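Local atomic coordinates of succinate-semialdehyde dehydrogenase (Synechococcus, PDB entry 3VZ3), a protein that catalyses the oxidation of succinic semialdehyde to succinate, probably with NADP+ as the hydride acceptor. Residues Ile126-Met131 with Val153-His158; Met131-Pro136 with Asn261-Ile266; Leu229-Gly234 with Phe388-Ser393. The protein carries 1 engineered substitution. All coordinates share one frame; numbering follows the deposited sequence.

Interaction 1 (Ile126-Met131 with Val153-His158); sequences ILLAVM and VAVLKH. With NAP (NADP nicotinamide-adenine-dinucleotide phosphate), chain D.
Ile126 and Val153 open a run of parallel pairing between the end of strand 116-130 and strand 153-157, the two strands of a beta-alpha-beta unit in the Rossmann-like cofactor domain, connected by helix 138-149. Five backbone hydrogen bonds, from Leu127 N to Val153 O through Met131 N to Lys157 O, fix the register. Beta-branched residues suit this extended backbone: on the face shared with Leu128 and Val130, Val153 CG2 meets Ile126 CG1 at 3.6 Å, the side chains slanting across each other, and Val155 CG2 lies 4.1 Å from Ile126 CG2. On the other face, small Ala129 and Ala154 make room for Phe143. The side chains of Leu156 and Met131, the latter just past the strand end, cross at about a right angle, with Leu156 CD1 3.6 Å from Met131 CG. Lys157 leaves with CG anti to its backbone N (chi1 -179°), then bends at chi2 and chi4, carrying NZ to the 2'-phosphate oxygen O1X of NADP at 2.9 Å. NZ also bonds to the carbonyls of His158 and Ile188. A leucine here would probably leave the 2'-phosphate without this positive mate. Met131 O accepts a hydrogen bond from NADP O3B at 2.7 Å.

Interaction 2 (Met131-Pro136 with Asn261-Ile266); sequences MPWNFP and NGQSAI. Engineered in segment 261-266: Ala265 (natural residue Cys). With NAP (NADP nicotinamide-adenine-dinucleotide phosphate), chain D; SSN (4-oxobutanoic acid), chain C.
Asn134 reaches Gln263 with its amide, ND2 donating to the backbone O of Gln263 at 3.0 Å in a nearly straight bond (167°). The acceptor lies in the amide plane of Asn134, whereas ND2 sits above the carbonyl plane. With chi1 at 71°, CG stands between the backbone N and carbonyl carbon, turning the amide toward loop 261-266. ND2 also donates to O4 of succinic semialdehyde at 3.0 Å, and Ala265 N gives O4 a second bond of 2.7 Å. Two N-H donors on the aldehyde oxygen match the oxyanion hole of aldehyde dehydrogenases, where asparagine and the cysteine's backbone N-H would probably stabilise the charged oxygen. Ala265 is engineered, replacing the natural cysteine, and its CB faces the nicotinamide ring. Phe135 provides a flat apolar wall, its CE1 3.3 Å from substrate C4. Trp133 crosses Gln263 at about a right angle, ring and amide planes 62° apart, with Gln263 CG at the ring edge, 3.9 Å from Trp133 CH2. The pyrrole part of the same indole offers NE1 to NADP O1N at 2.8 Å. Ser264 OG, anti to the backbone N, accepts from Ile266 N at 3.2 Å in an ST turn.

Interaction 3 (Leu229-Gly234 with Phe388-Ser393); sequences LLELGG and FGLGAS. With NAP (NADP nicotinamide-adenine-dinucleotide phosphate), chain D.
The nicotinamide end of the NADP pocket is where Leu229-Gly234, carrying the LELGG signature of aldehyde dehydrogenases, meets Phe388-Ser393. Leu390, from 388-393, sets its CD2 3.6 Å from Leu232 O. The same Leu390 CD2 is 3.4 Å from the carboxamide nitrogen, NADP N7N. Its CG is anti to the backbone N (chi1 -176°), which extends the branched end toward the cofactor, and an apolar side chain fits because Leu390 also packs on Ile266. Leu232 O accepts from N7N at 2.8 Å in an almost straight bond (177°), a backbone acceptor that holds the carboxamide. Glu231, bent at chi2, packs against the same group through CB, 3.3 Å from N7N; its OE1 lies 3.4 Å from NADP O7N, an approach of two oxygens and not a hydrogen bond. Further along, the Phe388 ring turns one face to Gly234 C, its CG 4.1 Å from that carbon, and CD1 passes 3.7 Å from Gly233 O. Glycine fits at 234, since a CB there would stand only 3.2 Å from Leu390 CB. Glu362 accepts from Gly234 N, while Ile225 of the second subunit packs on Leu232. Strand 228-231 belongs to the cofactor-domain sheet and strand 391-395 to the catalytic-domain sheet, so the contact spans the interdomain cleft typical of the aldehyde dehydrogenase fold.

How the interactions relate
All three contacts border one NADP molecule, taken from its adenosine end to its nicotinamide end. Interaction 1 handles the adenosine ribose and its 2'-phosphate; Met131, shared with interaction 2, carries the chain on toward the substrate. The two also touch through His158 NE2, which probably bonds to Pro136 O at 2.8 Å, though their centres lie 18 Å apart. Interactions 2 and 3 are closer, about 12 Å between centres, and meet beside the nicotinamide, where Leu390 CD2 lies 3.6 Å from Ala265 CB and equally far from Ile266 CG2. Interactions 1 and 3 do not touch, with nearest atoms about 7 Å apart, but their strands 116-130, 153-157 and 228-231 belong to the same sheet.

Interaction 1 (Ile126-Met131 with Val153-His158)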
loop_
_atom_site.group_PDB
_atom_site.type_symbol
_atom_site.label_atom_id
_atom_site.label_comp_id
_atom_site.label_asym_id
_atom_site.label_seq_id
_atom_site.Cartn_x
_atom_site.Cartn_y
_atom_site.Cartn_z
ATOM N N ILE A 126 -8.853 -14.032 0.821
ATOM C CA ILE A 126 -10.061 -13.290 0.434
ATOM C C ILE A 126 -9.789 -11.789 0.335
ATOM O O ILE A 126 -9.335 -11.159 1.300
ATOM C CB ILE A 126 -11.201 -13.473 1.460
ATOM C CG1 ILE A 126 -11.511 -14.956 1.684
ATOM C CG2 ILE A 126 -12.458 -12.717 0.988
ATOM C CD1 ILE A 126 -12.416 -15.186 2.879
ATOM N N LEU A 127 -10.104 -11.227 -0.831
ATOM C CA LEU A 127 -10.014 -9.787 -1.075
ATOM C C LEU A 127 -11.410 -9.199 -1.129
ATOM O O LEU A 127 -12.297 -9.760 -1.781
ATOM C CB LEU A 127 -9.314 -9.527 -2.406
ATOM C CG LEU A 127 -7.986 -10.226 -2.651
ATOM C CD1 LEU A 127 -7.469 -9.842 -4.035
ATOM C CD2 LEU A 127 -6.955 -9.909 -1.536
ATOM N N LEU A 128 -11.608 -8.076 -0.435
ATOM C CA LEU A 128 -12.851 -7.310 -0.577
ATOM C C LEU A 128 -12.660 -6.229 -1.639
ATOM O O LEU A 128 -11.694 -5.465 -1.586
ATOM C CB LEU A 128 -13.270 -6.678 0.760
ATOM C CG LEU A 128 -14.301 -5.538 0.713
ATOM C CD1 LEU A 128 -15.689 -6.039 0.252
ATOM C CD2 LEU A 128 -14.390 -4.858 2.082
ATOM N N ALA A 129 -13.589 -6.159 -2.592
ATOM C CA ALA A 129 -13.633 -5.058 -3.569
ATOM C C ALA A 129 -14.933 -4.273 -3.410
ATOM O O ALA A 129 -16.022 -4.853 -3.405
ATOM C CB ALA A 129 -13.533 -5.595 -4.985
ATOM N N VAL A 130 -14.812 -2.955 -3.291
ATOM C CA VAL A 130 -15.979 -2.081 -3.198
ATOM C C VAL A 130 -15.947 -1.241 -4.458
ATOM O O VAL A 130 -14.941 -0.592 -4.739
ATOM C CB VAL A 130 -15.921 -1.182 -1.941
ATOM C CG1 VAL A 130 -17.082 -0.169 -1.924
ATOM C CG2 VAL A 130 -15.928 -2.038 -0.673
ATOM N N MET A 131 -17.024 -1.279 -5.241
ATOM C CA MET A 131 -16.981 -0.723 -6.600
ATOM C C MET A 131 -18.130 0.260 -6.852
ATOM O O MET A 131 -19.152 0.201 -6.170
ATOM C CB MET A 131 -16.978 -1.850 -7.648
ATOM C CG MET A 131 -15.696 -2.709 -7.650
ATOM S SD MET A 131 -14.290 -1.784 -8.285
ATOM C CE MET A 131 -12.924 -2.467 -7.317
ATOM N N VAL A 153 -9.224 -15.145 -3.836
ATOM C CA VAL A 153 -10.674 -15.175 -4.087
ATOM C C VAL A 153 -11.209 -13.804 -3.709
ATOM O O VAL A 153 -10.520 -13.041 -3.023
ATOM C CB VAL A 153 -11.401 -16.299 -3.312
ATOM C CG1 VAL A 153 -10.777 -17.650 -3.652
ATOM C CG2 VAL A 153 -11.402 -16.043 -1.792
ATOM N N ALA A 154 -12.418 -13.468 -4.162
ATOM C CA ALA A 154 -12.893 -12.094 -4.012
ATOM C C ALA A 154 -14.342 -12.065 -3.609
ATOM O O ALA A 154 -15.134 -12.906 -4.042
ATOM C CB ALA A 154 -12.724 -11.315 -5.303
ATOM N N VAL A 155 -14.680 -11.077 -2.794
ATOM C CA VAL A 155 -16.072 -10.750 -2.525
ATOM C C VAL A 155 -16.275 -9.304 -2.971
ATOM O O VAL A 155 -15.434 -8.437 -2.710
ATOM C CB VAL A 155 -16.491 -10.966 -1.036
ATOM C CG1 VAL A 155 -16.544 -12.463 -0.691
ATOM C CG2 VAL A 155 -15.589 -10.215 -0.054
ATOM N N LEU A 156 -17.363 -9.079 -3.701
ATOM C CA LEU A 156 -17.646 -7.790 -4.302
ATOM C C LEU A 156 -18.838 -7.134 -3.618
ATOM O O LEU A 156 -19.915 -7.725 -3.518
ATOM C CB LEU A 156 -17.949 -7.966 -5.794
ATOM C CG LEU A 156 -18.562 -6.755 -6.512
ATOM C CD1 LEU A 156 -17.570 -5.566 -6.660
ATOM C CD2 LEU A 156 -19.140 -7.163 -7.872
ATOM N N LYS A 157 -18.618 -5.920 -3.118
ATOM C CA LYS A 157 -19.736 -5.057 -2.739
ATOM C C LYS A 157 -19.824 -4.017 -3.850
ATOM O O LYS A 157 -19.008 -3.102 -3.916
ATOM C CB LYS A 157 -19.515 -4.403 -1.358
ATOM C CG LYS A 157 -20.662 -3.483 -0.879
ATOM C CD LYS A 157 -20.461 -2.019 -1.275
ATOM C CE LYS A 157 -21.585 -1.123 -0.716
ATOM N NZ LYS A 157 -22.853 -1.297 -1.468
ATOM N N HIS A 158 -20.813 -4.164 -4.725
ATOM C CA HIS A 158 -21.022 -3.179 -5.770
ATOM C C HIS A 158 -21.926 -2.050 -5.284
ATOM O O HIS A 158 -22.555 -2.144 -4.213
ATOM C CB HIS A 158 -21.656 -3.834 -7.000
ATOM C CG HIS A 158 -21.100 -3.337 -8.304
ATOM N ND1 HIS A 158 -20.645 -2.050 -8.488
ATOM C CD2 HIS A 158 -20.933 -3.969 -9.490
ATOM C CE1 HIS A 158 -20.226 -1.908 -9.735
ATOM N NE2 HIS A 158 -20.381 -3.062 -10.360
HETATM P PA NAP D . -19.355 6.272 -3.895
HETATM O O1A NAP D . -20.545 6.890 -3.253
HETATM O O2A NAP D . -18.084 6.455 -3.157
HETATM O O5B NAP D . -19.674 4.703 -4.130
HETATM C C5B NAP D . -18.666 3.781 -4.499
HETATM C C4B NAP D . -18.898 2.500 -3.697
HETATM O O4B NAP D . -18.647 2.742 -2.316
HETATM C C3B NAP D . -20.331 1.992 -3.768
HETATM O O3B NAP D . -20.258 0.582 -3.767
HETATM C C2B NAP D . -20.967 2.514 -2.485
HETATM O O2B NAP D . -22.029 1.721 -2.014
HETATM C C1B NAP D . -19.789 2.410 -1.539
HETATM N N9A NAP D . -19.801 3.289 -0.353
HETATM C C8A NAP D . -20.310 4.559 -0.197
HETATM N N7A NAP D . -20.046 4.962 1.081
HETATM C C5A NAP D . -19.374 3.970 1.720
HETATM C C6A NAP D . -18.859 3.838 3.010
HETATM N N6A NAP D . -18.990 4.826 3.898
HETATM N N1A NAP D . -18.208 2.670 3.367
HETATM C C2A NAP D . -18.058 1.632 2.458
HETATM N N3A NAP D . -18.573 1.767 1.180
HETATM C C4A NAP D . -19.214 2.918 0.825
HETATM O O3 NAP D . -19.105 6.817 -5.388
HETATM P PN NAP D . -20.020 7.675 -6.395
HETATM O O1N NAP D . -21.428 7.241 -6.254
HETATM O O2N NAP D . -19.690 9.116 -6.204
HETATM O O5D NAP D . -19.375 7.135 -7.773
HETATM C C5D NAP D . -18.555 7.984 -8.554
HETATM C C4D NAP D . -17.159 8.171 -7.971
HETATM O O4D NAP D . -16.327 7.118 -8.392
HETATM C C3D NAP D . -16.477 9.438 -8.476
HETATM O O3D NAP D . -16.621 10.519 -7.582
HETATM C C2D NAP D . -15.022 9.065 -8.561
HETATM O O2D NAP D . -14.449 9.576 -7.385
HETATM C C1D NAP D . -14.980 7.555 -8.439
HETATM N N1N NAP D . -14.237 6.810 -9.480
HETATM C C2N NAP D . -12.863 6.685 -9.454
HETATM C C3N NAP D . -12.213 5.953 -10.457
HETATM C C7N NAP D . -10.727 5.696 -10.477
HETATM O O7N NAP D . -10.254 4.590 -11.226
HETATM N N7N NAP D . -9.886 6.493 -9.815
HETATM C C4N NAP D . -12.968 5.340 -11.445
HETATM C C5N NAP D . -14.354 5.445 -11.438
HETATM C C6N NAP D . -14.981 6.180 -10.443
HETATM P P2B NAP D . -23.573 2.215 -2.076
HETATM O O1X NAP D . -24.393 1.139 -1.407
HETATM O O2X NAP D . -23.974 2.406 -3.515
HETATM O O3X NAP D . -23.652 3.547 -1.342
#

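Interaction 2 (Met131-Pro136 with Asn261-Ile266)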
loop_
_atom_site.group_PDB
_atom_site.type_symbol
_atom_site.label_atom_id
_atom_site.label_comp_id
_atom_site.label_asym_id
_atom_site.label_seq_id
_atom_site.Cartn_x
_atom_site.Cartn_y
_atom_site.Cartn_z
ATOM N N MET A 131 -17.024 -1.279 -5.241
ATOM C CA MET A 131 -16.981 -0.723 -6.600
ATOM C C MET A 131 -18.130 0.260 -6.852
ATOM O O MET A 131 -19.152 0.201 -6.170
ATOM C CB MET A 131 -16.978 -1.850 -7.648
ATOM C CG MET A 131 -15.696 -2.709 -7.650
ATOM S SD MET A 131 -14.290 -1.784 -8.285
ATOM C CE MET A 131 -12.924 -2.467 -7.317
ATOM N N PRO A 132 -17.930 1.204 -7.795
ATOM C CA PRO A 132 -18.884 2.266 -8.096
ATOM C C PRO A 132 -19.769 1.956 -9.312
ATOM O O PRO A 132 -19.457 1.055 -10.112
ATOM C CB PRO A 132 -17.953 3.437 -8.423
ATOM C CG PRO A 132 -16.859 2.761 -9.235
ATOM C CD PRO A 132 -16.696 1.360 -8.592
ATOM N N TRP A 133 -20.840 2.724 -9.466
ATOM C CA TRP A 133 -21.822 2.491 -10.527
ATOM C C TRP A 133 -21.411 2.971 -11.925
ATOM O O TRP A 133 -22.062 2.598 -12.901
ATOM C CB TRP A 133 -23.202 3.087 -10.148
ATOM C CG TRP A 133 -23.079 4.505 -9.721
ATOM C CD1 TRP A 133 -23.021 4.969 -8.435
ATOM C CD2 TRP A 133 -22.906 5.657 -10.573
ATOM N NE1 TRP A 133 -22.846 6.336 -8.434
ATOM C CE2 TRP A 133 -22.758 6.778 -9.728
ATOM C CE3 TRP A 133 -22.859 5.846 -11.964
ATOM C CZ2 TRP A 133 -22.587 8.081 -10.230
ATOM C CZ3 TRP A 133 -22.671 7.140 -12.466
ATOM C CH2 TRP A 133 -22.531 8.237 -11.597
ATOM N N ASN A 134 -20.362 3.797 -12.025
ATOM C CA ASN A 134 -20.108 4.521 -13.285
ATOM C C ASN A 134 -19.523 3.689 -14.429
ATOM O O ASN A 134 -19.838 3.935 -15.597
ATOM C CB ASN A 134 -19.331 5.828 -13.063
ATOM C CG ASN A 134 -17.877 5.605 -12.684
ATOM O OD1 ASN A 134 -17.534 4.644 -11.995
ATOM N ND2 ASN A 134 -17.010 6.526 -13.113
ATOM N N PHE A 135 -18.699 2.700 -14.074
ATOM C CA PHE A 135 -18.210 1.687 -15.014
ATOM C C PHE A 135 -18.436 0.346 -14.333
ATOM O O PHE A 135 -17.493 -0.267 -13.823
ATOM C CB PHE A 135 -16.730 1.910 -15.372
ATOM C CG PHE A 135 -16.511 3.116 -16.234
ATOM C CD1 PHE A 135 -16.306 4.365 -15.661
ATOM C CD2 PHE A 135 -16.551 3.004 -17.619
ATOM C CE1 PHE A 135 -16.124 5.491 -16.477
ATOM C CE2 PHE A 135 -16.368 4.116 -18.439
ATOM C CZ PHE A 135 -16.165 5.359 -17.863
ATOM N N PRO A 136 -19.700 -0.101 -14.312
ATOM C CA PRO A 136 -20.079 -1.218 -13.435
ATOM C C PRO A 136 -19.522 -2.570 -13.832
ATOM O O PRO A 136 -19.559 -3.492 -13.010
ATOM C CB PRO A 136 -21.607 -1.234 -13.518
ATOM C CG PRO A 136 -21.929 -0.646 -14.847
ATOM C CD PRO A 136 -20.850 0.394 -15.094
ATOM N N ASN A 261 -21.707 10.276 -19.915
ATOM C CA ASN A 261 -22.508 11.419 -19.470
ATOM C C ASN A 261 -21.770 12.307 -18.449
ATOM O O ASN A 261 -22.387 12.866 -17.544
ATOM C CB ASN A 261 -23.870 10.933 -18.947
ATOM C CG ASN A 261 -24.547 9.976 -19.920
ATOM O OD1 ASN A 261 -24.420 10.131 -21.144
ATOM N ND2 ASN A 261 -25.246 8.965 -19.388
ATOM N N GLY A 262 -20.448 12.426 -18.619
ATOM C CA GLY A 262 -19.610 13.226 -17.729
ATOM C C GLY A 262 -19.122 12.540 -16.461
ATOM O O GLY A 262 -18.316 13.097 -15.705
ATOM N N GLN A 263 -19.598 11.324 -16.242
ATOM C CA GLN A 263 -19.406 10.650 -14.965
ATOM C C GLN A 263 -18.175 9.757 -15.023
ATOM O O GLN A 263 -18.261 8.529 -14.932
ATOM C CB GLN A 263 -20.669 9.872 -14.595
ATOM C CG GLN A 263 -21.919 10.758 -14.463
ATOM C CD GLN A 263 -23.198 9.971 -14.687
ATOM O OE1 GLN A 263 -23.321 9.199 -15.648
ATOM N NE2 GLN A 263 -24.149 10.158 -13.796
ATOM N N SER A 264 -17.018 10.394 -15.178
ATOM C CA SER A 264 -15.749 9.663 -15.209
ATOM C C SER A 264 -14.781 10.377 -14.286
ATOM O O SER A 264 -14.660 11.606 -14.331
ATOM C CB SER A 264 -15.166 9.619 -16.622
ATOM O OG SER A 264 -13.859 9.046 -16.614
ATOM N N ALA A 265 -14.053 9.591 -13.508
ATOM C CA ALA A 265 -13.027 10.121 -12.631
ATOM C C ALA A 265 -11.907 10.767 -13.451
ATOM O O ALA A 265 -11.266 11.693 -12.955
ATOM C CB ALA A 265 -12.466 9.033 -11.772
ATOM N N ILE A 266 -11.693 10.288 -14.688
ATOM C CA ILE A 266 -10.671 10.865 -15.583
ATOM C C ILE A 266 -11.258 11.700 -16.715
ATOM O O ILE A 266 -10.632 11.872 -17.766
ATOM C CB ILE A 266 -9.684 9.802 -16.133
ATOM C CG1 ILE A 266 -10.437 8.638 -16.813
ATOM C CG2 ILE A 266 -8.780 9.319 -14.990
ATOM C CD1 ILE A 266 -9.503 7.620 -17.521
HETATM P PA NAP D . -19.355 6.272 -3.895
HETATM O O1A NAP D . -20.545 6.890 -3.253
HETATM O O2A NAP D . -18.084 6.455 -3.157
HETATM O O5B NAP D . -19.674 4.703 -4.130
HETATM C C5B NAP D . -18.666 3.781 -4.499
HETATM C C4B NAP D . -18.898 2.500 -3.697
HETATM O O4B NAP D . -18.647 2.742 -2.316
HETATM C C3B NAP D . -20.331 1.992 -3.768
HETATM O O3B NAP D . -20.258 0.582 -3.767
HETATM C C2B NAP D . -20.967 2.514 -2.485
HETATM O O2B NAP D . -22.029 1.721 -2.014
HETATM C C1B NAP D . -19.789 2.410 -1.539
HETATM N N9A NAP D . -19.801 3.289 -0.353
HETATM C C8A NAP D . -20.310 4.559 -0.197
HETATM N N7A NAP D . -20.046 4.962 1.081
HETATM C C5A NAP D . -19.374 3.970 1.720
HETATM C C6A NAP D . -18.859 3.838 3.010
HETATM N N6A NAP D . -18.990 4.826 3.898
HETATM N N1A NAP D . -18.208 2.670 3.367
HETATM C C2A NAP D . -18.058 1.632 2.458
HETATM N N3A NAP D . -18.573 1.767 1.180
HETATM C C4A NAP D . -19.214 2.918 0.825
HETATM O O3 NAP D . -19.105 6.817 -5.388
HETATM P PN NAP D . -20.020 7.675 -6.395
HETATM O O1N NAP D . -21.428 7.241 -6.254
HETATM O O2N NAP D . -19.690 9.116 -6.204
HETATM O O5D NAP D . -19.375 7.135 -7.773
HETATM C C5D NAP D . -18.555 7.984 -8.554
HETATM C C4D NAP D . -17.159 8.171 -7.971
HETATM O O4D NAP D . -16.327 7.118 -8.392
HETATM C C3D NAP D . -16.477 9.438 -8.476
HETATM O O3D NAP D . -16.621 10.519 -7.582
HETATM C C2D NAP D . -15.022 9.065 -8.561
HETATM O O2D NAP D . -14.449 9.576 -7.385
HETATM C C1D NAP D . -14.980 7.555 -8.439
HETATM N N1N NAP D . -14.237 6.810 -9.480
HETATM C C2N NAP D . -12.863 6.685 -9.454
HETATM C C3N NAP D . -12.213 5.953 -10.457
HETATM C C7N NAP D . -10.727 5.696 -10.477
HETATM O O7N NAP D . -10.254 4.590 -11.226
HETATM N N7N NAP D . -9.886 6.493 -9.815
HETATM C C4N NAP D . -12.968 5.340 -11.445
HETATM C C5N NAP D . -14.354 5.445 -11.438
HETATM C C6N NAP D . -14.981 6.180 -10.443
HETATM P P2B NAP D . -23.573 2.215 -2.076
HETATM O O1X NAP D . -24.393 1.139 -1.407
HETATM O O2X NAP D . -23.974 2.406 -3.515
HETATM O O3X NAP D . -23.652 3.547 -1.342
HETATM C C1 SSN C . -11.253 4.371 -16.431
HETATM O O1 SSN C . -11.792 4.616 -17.545
HETATM C C2 SSN C . -11.498 5.270 -15.244
HETATM O O2 SSN C . -10.513 3.400 -16.235
HETATM C C3 SSN C . -12.983 5.207 -14.940
HETATM C C4 SSN C . -13.516 6.621 -14.879
HETATM O O4 SSN C . -14.194 6.970 -13.928
#

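Interaction 3 (Leu229-Gly234 with Phe388-Ser393)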
loop_
_atom_site.group_PDB
_atom_site.type_symbol
_atom_site.label_atom_id
_atom_site.label_comp_id
_atom_site.label_asym_id
_atom_site.label_seq_id
_atom_site.Cartn_x
_atom_site.Cartn_y
_atom_site.Cartn_z
ATOM N N LEU A 229 -5.952 -0.449 -1.615
ATOM C CA LEU A 229 -5.691 0.315 -2.821
ATOM C C LEU A 229 -6.932 1.171 -3.014
ATOM O O LEU A 229 -8.052 0.671 -2.905
ATOM C CB LEU A 229 -5.492 -0.593 -4.039
ATOM C CG LEU A 229 -5.165 0.075 -5.392
ATOM C CD1 LEU A 229 -4.340 -0.855 -6.261
ATOM C CD2 LEU A 229 -6.437 0.475 -6.132
ATOM N N LEU A 230 -6.728 2.445 -3.320
ATOM C CA LEU A 230 -7.859 3.343 -3.498
ATOM C C LEU A 230 -7.749 4.069 -4.822
ATOM O O LEU A 230 -6.729 4.700 -5.107
ATOM C CB LEU A 230 -7.905 4.382 -2.385
ATOM C CG LEU A 230 -8.104 3.920 -0.948
ATOM C CD1 LEU A 230 -8.066 5.109 -0.030
ATOM C CD2 LEU A 230 -9.438 3.179 -0.817
ATOM N N GLU A 231 -8.830 4.019 -5.590
ATOM C CA GLU A 231 -8.929 4.743 -6.854
ATOM C C GLU A 231 -10.117 5.692 -6.696
ATOM O O GLU A 231 -11.269 5.258 -6.750
ATOM C CB GLU A 231 -9.183 3.766 -8.003
ATOM C CG GLU A 231 -8.061 2.721 -8.269
ATOM C CD GLU A 231 -6.988 3.165 -9.265
ATOM O OE1 GLU A 231 -7.104 4.254 -9.890
ATOM O OE2 GLU A 231 -6.010 2.398 -9.423
ATOM N N LEU A 232 -9.846 6.979 -6.475
ATOM C CA LEU A 232 -10.926 7.896 -6.152
ATOM C C LEU A 232 -11.194 8.929 -7.256
ATOM O O LEU A 232 -10.900 8.681 -8.435
ATOM C CB LEU A 232 -10.719 8.540 -4.775
ATOM C CG LEU A 232 -10.325 7.557 -3.643
ATOM C CD1 LEU A 232 -10.054 8.310 -2.340
ATOM C CD2 LEU A 232 -11.390 6.470 -3.456
ATOM N N GLY A 233 -11.741 10.070 -6.867
ATOM C CA GLY A 233 -12.146 11.080 -7.849
ATOM C C GLY A 233 -11.020 11.913 -8.414
ATOM O O GLY A 233 -9.878 11.837 -7.962
ATOM N N GLY A 234 -11.356 12.713 -9.417
ATOM C CA GLY A 234 -10.383 13.614 -10.020
ATOM C C GLY A 234 -11.062 14.896 -10.454
ATOM O O GLY A 234 -12.278 14.945 -10.595
ATOM N N PHE A 388 -7.173 16.854 -5.663
ATOM C CA PHE A 388 -7.071 15.591 -6.399
ATOM C C PHE A 388 -5.775 15.528 -7.206
ATOM O O PHE A 388 -5.025 16.513 -7.307
ATOM C CB PHE A 388 -8.254 15.446 -7.367
ATOM C CG PHE A 388 -9.587 15.804 -6.774
ATOM C CD1 PHE A 388 -10.260 14.919 -5.938
ATOM C CD2 PHE A 388 -10.172 17.033 -7.071
ATOM C CE1 PHE A 388 -11.503 15.263 -5.393
ATOM C CE2 PHE A 388 -11.403 17.385 -6.543
ATOM C CZ PHE A 388 -12.073 16.509 -5.708
ATOM N N GLY A 389 -5.530 14.377 -7.808
ATOM C CA GLY A 389 -4.393 14.232 -8.716
ATOM C C GLY A 389 -4.463 12.912 -9.455
ATOM O O GLY A 389 -3.584 12.069 -9.309
ATOM N N LEU A 390 -5.506 12.727 -10.262
ATOM C CA LEU A 390 -5.662 11.437 -10.899
ATOM C C LEU A 390 -5.007 11.468 -12.270
ATOM O O LEU A 390 -3.920 10.924 -12.446
ATOM C CB LEU A 390 -7.135 11.049 -10.952
ATOM C CG LEU A 390 -7.451 9.655 -11.508
ATOM C CD1 LEU A 390 -6.650 8.531 -10.805
ATOM C CD2 LEU A 390 -8.933 9.407 -11.383
ATOM N N GLY A 391 -5.648 12.131 -13.239
ATOM C CA GLY A 391 -5.052 12.252 -14.567
ATOM C C GLY A 391 -4.791 13.696 -14.974
ATOM O O GLY A 391 -5.192 14.648 -14.302
ATOM N N ALA A 392 -4.079 13.855 -16.078
ATOM C CA ALA A 392 -3.908 15.181 -16.664
ATOM C C ALA A 392 -3.573 15.021 -18.131
ATOM O O ALA A 392 -2.860 14.095 -18.512
ATOM C CB ALA A 392 -2.823 15.965 -15.959
ATOM N N SER A 393 -4.117 15.930 -18.935
ATOM C CA SER A 393 -3.890 15.943 -20.374
ATOM C C SER A 393 -3.340 17.311 -20.755
ATOM O O SER A 393 -3.838 18.338 -20.276
ATOM C CB SER A 393 -5.216 15.716 -21.089
ATOM O OG SER A 393 -5.036 15.667 -22.495
HETATM P PA NAP D . -19.355 6.272 -3.895
HETATM O O1A NAP D . -20.545 6.890 -3.253
HETATM O O2A NAP D . -18.084 6.455 -3.157
HETATM O O5B NAP D . -19.674 4.703 -4.130
HETATM C C5B NAP D . -18.666 3.781 -4.499
HETATM C C4B NAP D . -18.898 2.500 -3.697
HETATM O O4B NAP D . -18.647 2.742 -2.316
HETATM C C3B NAP D . -20.331 1.992 -3.768
HETATM O O3B NAP D . -20.258 0.582 -3.767
HETATM C C2B NAP D . -20.967 2.514 -2.485
HETATM O O2B NAP D . -22.029 1.721 -2.014
HETATM C C1B NAP D . -19.789 2.410 -1.539
HETATM N N9A NAP D . -19.801 3.289 -0.353
HETATM C C8A NAP D . -20.310 4.559 -0.197
HETATM N N7A NAP D . -20.046 4.962 1.081
HETATM C C5A NAP D . -19.374 3.970 1.720
HETATM C C6A NAP D . -18.859 3.838 3.010
HETATM N N6A NAP D . -18.990 4.826 3.898
HETATM N N1A NAP D . -18.208 2.670 3.367
HETATM C C2A NAP D . -18.058 1.632 2.458
HETATM N N3A NAP D . -18.573 1.767 1.180
HETATM C C4A NAP D . -19.214 2.918 0.825
HETATM O O3 NAP D . -19.105 6.817 -5.388
HETATM P PN NAP D . -20.020 7.675 -6.395
HETATM O O1N NAP D . -21.428 7.241 -6.254
HETATM O O2N NAP D . -19.690 9.116 -6.204
HETATM O O5D NAP D . -19.375 7.135 -7.773
HETATM C C5D NAP D . -18.555 7.984 -8.554
HETATM C C4D NAP D . -17.159 8.171 -7.971
HETATM O O4D NAP D . -16.327 7.118 -8.392
HETATM C C3D NAP D . -16.477 9.438 -8.476
HETATM O O3D NAP D . -16.621 10.519 -7.582
HETATM C C2D NAP D . -15.022 9.065 -8.561
HETATM O O2D NAP D . -14.449 9.576 -7.385
HETATM C C1D NAP D . -14.980 7.555 -8.439
HETATM N N1N NAP D . -14.237 6.810 -9.480
HETATM C C2N NAP D . -12.863 6.685 -9.454
HETATM C C3N NAP D . -12.213 5.953 -10.457
HETATM C C7N NAP D . -10.727 5.696 -10.477
HETATM O O7N NAP D . -10.254 4.590 -11.226
HETATM N N7N NAP D . -9.886 6.493 -9.815
HETATM C C4N NAP D . -12.968 5.340 -11.445
HETATM C C5N NAP D . -14.354 5.445 -11.438
HETATM C C6N NAP D . -14.981 6.180 -10.443
HETATM P P2B NAP D . -23.573 2.215 -2.076
HETATM O O1X NAP D . -24.393 1.139 -1.407
HETATM O O2X NAP D . -23.974 2.406 -3.515
HETATM O O3X NAP D . -23.652 3.547 -1.342
#